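Local coordinates for nucleoid-associated protein HP_0035 (Helicobacter pylori, PDB 3F42) that probably binds DNA as a homodimer and alters its conformation, and may take part in nucleoid organisation and gene regulation, at residues 30-35 and 41-46; 37-42 and 57-62. All coordinates share one frame; numbering follows the deposited sequence.

Contact 1: residues 30-35 and 41-46; sequences IHTSKS and SVSFNG
Ile-30 opens the strand pair with its CG2 branch, which comes within 4.0 Å of Ser-43 CB; its CA also points a hydrogen at the carbonyl of Phe-44. At His-31 the backbone locks in. Its N donates to Phe-44 O at 2.8 Å, almost straight at 174°, and its O takes the N-H of Phe-44, the donor lying in the carbonyl plane. That closed pair of bonds makes them a hydrogen-bonded antiparallel pair, and both side chains leave on the face covered by helix 63-93, where the Phe-44 ring meets Tyr-78 and its side chain touches Leu-74.

Thr-32 sits opposite Ser-43 on the other face, in a non-hydrogen-bonded pair, and here the side chains supply the link: Thr-32 OG1 and Ser-43 OG are hydrogen-bonded, 3.1 Å apart. With CG2 anti to the backbone N and OG1 beside it (chi1 -60°), the threonine turns its hydroxyl to Ser-43 and its methyl to Ser-41, Thr-32 CG2 lying 3.3 Å from Ser-41 OG. Ser-33 and Val-42 form the next hydrogen-bonded pair, with Val-42 N giving to Ser-33 O at 2.8 Å. On the helix side Ser-33 CB packs 3.8 Å from Val-42 CG2.

Lys-34 and Ser-41 are the last pair within the two segments. The lysine chain runs extended as far as CE and then bends at chi4 (-71°), turning Lys-34 NZ towards Ser-41 OG, to which it donates at 2.9 Å.

This is a two-residue alternation in a beta hairpin of the YbaB/EbfC fold. One face carries Val-42 and Phe-44, with Ser-33 and His-31 beside them, and turns to the helix; the other joins hydroxyls and an ammonium group across the strands, so polar side-chain bonds supplement the backbone ladder on the more exposed face.

Contact 2: residues 37-42 and 57-62; sequences GGMVSV and DSLLED
Leu-59 reaches across to Met-39 and Val-40, and one of its methyls, CD1, serves both. CG lies anti to its own carbonyl carbon (chi1 -75°), and the fork there puts both methyls against Met-39, and CD1 against Val-40 as well. Leu-59 CD1 is 3.6 Å from Met-39 CB and 3.5 Å from Val-40 CG2; Leu-59 CD2 adds a touch on the selenomethionine methyl, Met-39 CE, at 3.8 Å. The leucine and valine side chains cross at about a right angle.

Met-39, a selenomethionine deposited in two conformers, is extended through chi2 in the one described and then bends at chi3 (-69°). In that conformer the last turn folds CE back against the leucine; the approach of SE to Ser-58 OG, 3.3 Å and without a hydrogen bond, is doubtful for the same reason. The serine hydroxyl has its polar partner in Asp-56.

Residues 57-61 follow a helical path ahead of helix 63-93, whose Tyr-69 touches both Val-40 and Leu-59. In the 37-42 segment, Met-39 and Val-40 both face Ser-35, forming a classic beta bulge at the start of strand 40-45.

The contact is therefore chiefly apolar, made by Leu-59 CD1 on Met-39 CB and Val-40 CG2, with any selenium touch secondary, and it joins the hairpin end to the helix lead-in.

In the fold
Strand 40-45 serves both contacts, which share Ser-41 and Val-42 and have centres about 15 Å apart. Contact 1, its centre about 8 Å from the chain centre, lies between an edge strand and the central strand and is a regular strand ladder, rich in directional bonds and buried on its helix side. Contact 2, about 22 Å from that centre, lies at the end of the sheet, is smaller in area, and depends on apolar touches around one buried leucine. A probable hydrogen bond from Ser-35 N to Val-40 O joins them. Helix 63-93 backs both, whereas the second subunit reaches segment 57-62, at Asp-57 and Leu-60, and nothing in contact 1.

Contact 1: residues 30-35 and 41-46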
loop_
_atom_site.group_PDB
_atom_site.type_symbol
_atom_site.label_atom_id
_atom_site.label_comp_id
_atom_site.label_asym_id
_atom_site.label_seq_id
_atom_site.Cartn_x
_atom_site.Cartn_y
_atom_site.Cartn_z
ATOM N N ILE A 30 10.882 11.769 20.515
ATOM C CA ILE A 30 10.127 12.465 21.611
ATOM C C ILE A 30 10.054 13.962 21.349
ATOM O O ILE A 30 11.081 14.574 21.027
ATOM C CB ILE A 30 10.829 12.247 22.974
ATOM C CG1 ILE A 30 10.974 10.754 23.241
ATOM C CG2 ILE A 30 10.055 12.955 24.157
ATOM C CD1 ILE A 30 11.909 10.439 24.482
ATOM N N HIS A 31 8.852 14.545 21.490
ATOM C CA HIS A 31 8.655 15.999 21.375
ATOM C C HIS A 31 8.107 16.490 22.707
ATOM O O HIS A 31 7.104 15.986 23.168
ATOM C CB HIS A 31 7.634 16.361 20.267
ATOM C CG HIS A 31 7.371 17.843 20.160
ATOM N ND1 HIS A 31 6.326 18.471 20.817
ATOM C CD2 HIS A 31 8.028 18.822 19.493
ATOM C CE1 HIS A 31 6.364 19.769 20.564
ATOM N NE2 HIS A 31 7.387 20.008 19.767
ATOM N N THR A 32 8.743 17.505 23.279
ATOM C CA THR A 32 8.311 18.052 24.597
ATOM C C THR A 32 7.806 19.481 24.436
ATOM O O THR A 32 8.451 20.294 23.786
ATOM C CB THR A 32 9.476 17.984 25.582
ATOM O OG1 THR A 32 9.838 16.605 25.703
ATOM C CG2 THR A 32 9.100 18.539 26.987
ATOM N N SER A 33 6.657 19.764 25.028
ATOM C CA SER A 33 6.082 21.123 25.042
ATOM C C SER A 33 5.898 21.554 26.491
ATOM O O SER A 33 5.443 20.755 27.308
ATOM C CB SER A 33 4.723 21.122 24.348
ATOM O OG SER A 33 4.880 20.906 22.937
ATOM N N LYS A 34 6.205 22.821 26.773
ATOM C CA LYS A 34 6.079 23.380 28.123
ATOM C C LYS A 34 5.147 24.576 28.096
ATOM O O LYS A 34 5.007 25.266 27.067
ATOM C CB LYS A 34 7.440 23.768 28.660
ATOM C CG LYS A 34 8.334 22.527 28.827
ATOM C CD LYS A 34 9.619 22.834 29.565
ATOM C CE LYS A 34 10.585 21.668 29.398
ATOM N NZ LYS A 34 10.199 20.443 30.154
ATOM N N SER A 35 4.503 24.812 29.223
ATOM C CA SER A 35 3.706 26.038 29.387
ATOM C C SER A 35 3.773 26.475 30.821
ATOM O O SER A 35 4.416 25.816 31.675
ATOM C CB SER A 35 2.244 25.757 29.014
ATOM O OG SER A 35 1.747 24.779 29.896
ATOM N N SER A 41 4.839 20.324 31.731
ATOM C CA SER A 41 5.622 19.743 30.654
ATOM C C SER A 41 4.843 18.548 30.141
ATOM O O SER A 41 4.395 17.700 30.948
ATOM C CB SER A 41 6.977 19.284 31.155
ATOM O OG SER A 41 7.774 18.912 30.037
ATOM N N VAL A 42 4.715 18.461 28.823
ATOM C CA VAL A 42 4.109 17.264 28.214
ATOM C C VAL A 42 5.057 16.705 27.173
ATOM O O VAL A 42 5.756 17.461 26.516
ATOM C CB VAL A 42 2.723 17.498 27.607
ATOM C CG1 VAL A 42 1.771 17.986 28.708
ATOM C CG2 VAL A 42 2.806 18.527 26.446
ATOM N N SER A 43 5.108 15.385 27.075
ATOM C CA SER A 43 5.928 14.749 26.038
ATOM C C SER A 43 5.075 13.801 25.203
ATOM O O SER A 43 4.372 12.937 25.731
ATOM C CB SER A 43 7.084 13.957 26.659
ATOM O OG SER A 43 7.928 14.836 27.375
ATOM N N PHE A 44 5.233 13.930 23.893
ATOM C CA PHE A 44 4.582 13.058 22.939
ATOM C C PHE A 44 5.617 12.274 22.178
ATOM O O PHE A 44 6.711 12.791 21.899
ATOM C CB PHE A 44 3.844 13.898 21.911
ATOM C CG PHE A 44 2.621 14.611 22.459
ATOM C CD1 PHE A 44 1.393 13.959 22.479
ATOM C CD2 PHE A 44 2.701 15.930 22.933
ATOM C CE1 PHE A 44 0.245 14.590 22.959
ATOM C CE2 PHE A 44 1.530 16.578 23.416
ATOM C CZ PHE A 44 0.310 15.889 23.420
ATOM N N ASN A 45 5.242 11.077 21.760
ATOM C CA ASN A 45 6.039 10.448 20.705
ATOM C C ASN A 45 5.543 10.893 19.327
ATOM O O ASN A 45 4.548 11.622 19.206
ATOM C CB ASN A 45 6.103 8.927 20.892
ATOM C CG ASN A 45 4.778 8.217 20.626
ATOM O OD1 ASN A 45 3.873 8.722 19.941
ATOM N ND2 ASN A 45 4.653 7.020 21.193
ATOM N N GLY A 46 6.244 10.465 18.279
ATOM C CA GLY A 46 5.941 10.925 16.941
ATOM C C GLY A 46 4.718 10.274 16.335
ATOM O O GLY A 46 4.324 10.616 15.212
#

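Contact 2: residues 37-42 and 57-62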
loop_
_atom_site.group_PDB
_atom_site.type_symbol
_atom_site.label_atom_id
_atom_site.label_comp_id
_atom_site.label_asym_id
_atom_site.label_seq_id
_atom_site.Cartn_x
_atom_site.Cartn_y
_atom_site.Cartn_z
ATOM N N GLY A 37 5.275 28.926 32.358
ATOM C CA GLY A 37 6.624 29.278 32.815
ATOM C C GLY A 37 7.414 28.030 33.161
ATOM O O GLY A 37 8.289 28.064 34.057
ATOM N N GLY A 38 7.133 26.943 32.451
ATOM C CA GLY A 38 7.788 25.657 32.692
ATOM C C GLY A 38 7.144 24.779 33.753
ATOM O O GLY A 38 7.649 23.674 34.020
HETATM N N MSE A 39 6.052 25.227 34.364
HETATM C CA MSE A 39 5.375 24.445 35.409
HETATM C C MSE A 39 4.576 23.271 34.864
HETATM O O MSE A 39 4.167 22.392 35.618
HETATM C CB MSE A 39 4.464 25.337 36.259
HETATM C CG MSE A 39 5.224 26.384 37.028
HETATM SE SE MSE A 39 4.035 27.330 38.245
HETATM C CE MSE A 39 2.941 28.296 36.969
ATOM N N VAL A 40 4.326 23.284 33.552
ATOM C CA VAL A 40 3.687 22.130 32.902
ATOM C C VAL A 40 4.625 21.642 31.810
ATOM O O VAL A 40 5.131 22.445 31.049
ATOM C CB VAL A 40 2.313 22.497 32.309
ATOM C CG1 VAL A 40 1.782 21.385 31.377
ATOM C CG2 VAL A 40 1.288 22.753 33.411
ATOM N N SER A 41 4.839 20.324 31.731
ATOM C CA SER A 41 5.622 19.743 30.654
ATOM C C SER A 41 4.843 18.548 30.141
ATOM O O SER A 41 4.395 17.700 30.948
ATOM C CB SER A 41 6.977 19.284 31.155
ATOM O OG SER A 41 7.774 18.912 30.037
ATOM N N VAL A 42 4.715 18.461 28.823
ATOM C CA VAL A 42 4.109 17.264 28.214
ATOM C C VAL A 42 5.057 16.705 27.173
ATOM O O VAL A 42 5.756 17.461 26.516
ATOM C CB VAL A 42 2.723 17.498 27.607
ATOM C CG1 VAL A 42 1.771 17.986 28.708
ATOM C CG2 VAL A 42 2.806 18.527 26.446
ATOM N N ASP A 57 3.981 21.038 41.634
ATOM C CA ASP A 57 3.071 20.984 42.777
ATOM C C ASP A 57 2.372 22.325 43.031
ATOM O O ASP A 57 1.267 22.342 43.572
ATOM C CB ASP A 57 3.794 20.555 44.066
ATOM C CG ASP A 57 4.089 19.074 44.131
ATOM O OD1 ASP A 57 3.527 18.257 43.362
ATOM O OD2 ASP A 57 4.899 18.713 45.013
ATOM N N SER A 58 2.995 23.444 42.649
ATOM C CA SER A 58 2.397 24.774 42.909
ATOM C C SER A 58 1.059 24.952 42.219
ATOM O O SER A 58 0.161 25.621 42.739
ATOM C CB SER A 58 3.342 25.911 42.528
ATOM O OG SER A 58 3.750 25.792 41.182
ATOM N N LEU A 59 0.906 24.308 41.063
ATOM C CA LEU A 59 -0.330 24.403 40.299
ATOM C C LEU A 59 -1.490 23.673 40.947
ATOM O O LEU A 59 -2.648 23.920 40.600
ATOM C CB LEU A 59 -0.118 23.947 38.834
ATOM C CG LEU A 59 0.628 24.955 37.938
ATOM C CD1 LEU A 59 1.011 24.354 36.554
ATOM C CD2 LEU A 59 -0.175 26.233 37.731
ATOM N N LEU A 60 -1.209 22.774 41.879
ATOM C CA LEU A 60 -2.302 22.077 42.599
ATOM C C LEU A 60 -3.145 23.068 43.418
ATOM O O LEU A 60 -4.306 22.797 43.717
ATOM C CB LEU A 60 -1.755 20.967 43.486
ATOM C CG LEU A 60 -0.992 19.811 42.834
ATOM C CD1 LEU A 60 -0.441 18.930 43.936
ATOM C CD2 LEU A 60 -1.849 18.996 41.838
ATOM N N GLU A 61 -2.574 24.236 43.697
ATOM C CA GLU A 61 -3.270 25.328 44.407
ATOM C C GLU A 61 -4.167 26.207 43.529
ATOM O O GLU A 61 -4.872 27.098 44.047
ATOM C CB GLU A 61 -2.236 26.236 45.081
ATOM C CG GLU A 61 -1.304 25.516 46.039
ATOM C CD GLU A 61 -2.030 24.730 47.110
ATOM O OE1 GLU A 61 -2.969 25.269 47.729
ATOM O OE2 GLU A 61 -1.656 23.558 47.333
ATOM N N ASP A 62 -4.105 26.011 42.210
ATOM C CA ASP A 62 -4.865 26.834 41.280
ATOM C C ASP A 62 -5.253 25.984 40.077
ATOM O O ASP A 62 -4.605 26.033 39.026
ATOM C CB ASP A 62 -4.013 28.041 40.857
ATOM C CG ASP A 62 -4.762 29.051 40.019
ATOM O OD1 ASP A 62 -5.908 28.829 39.524
ATOM O OD2 ASP A 62 -4.170 30.130 39.824
#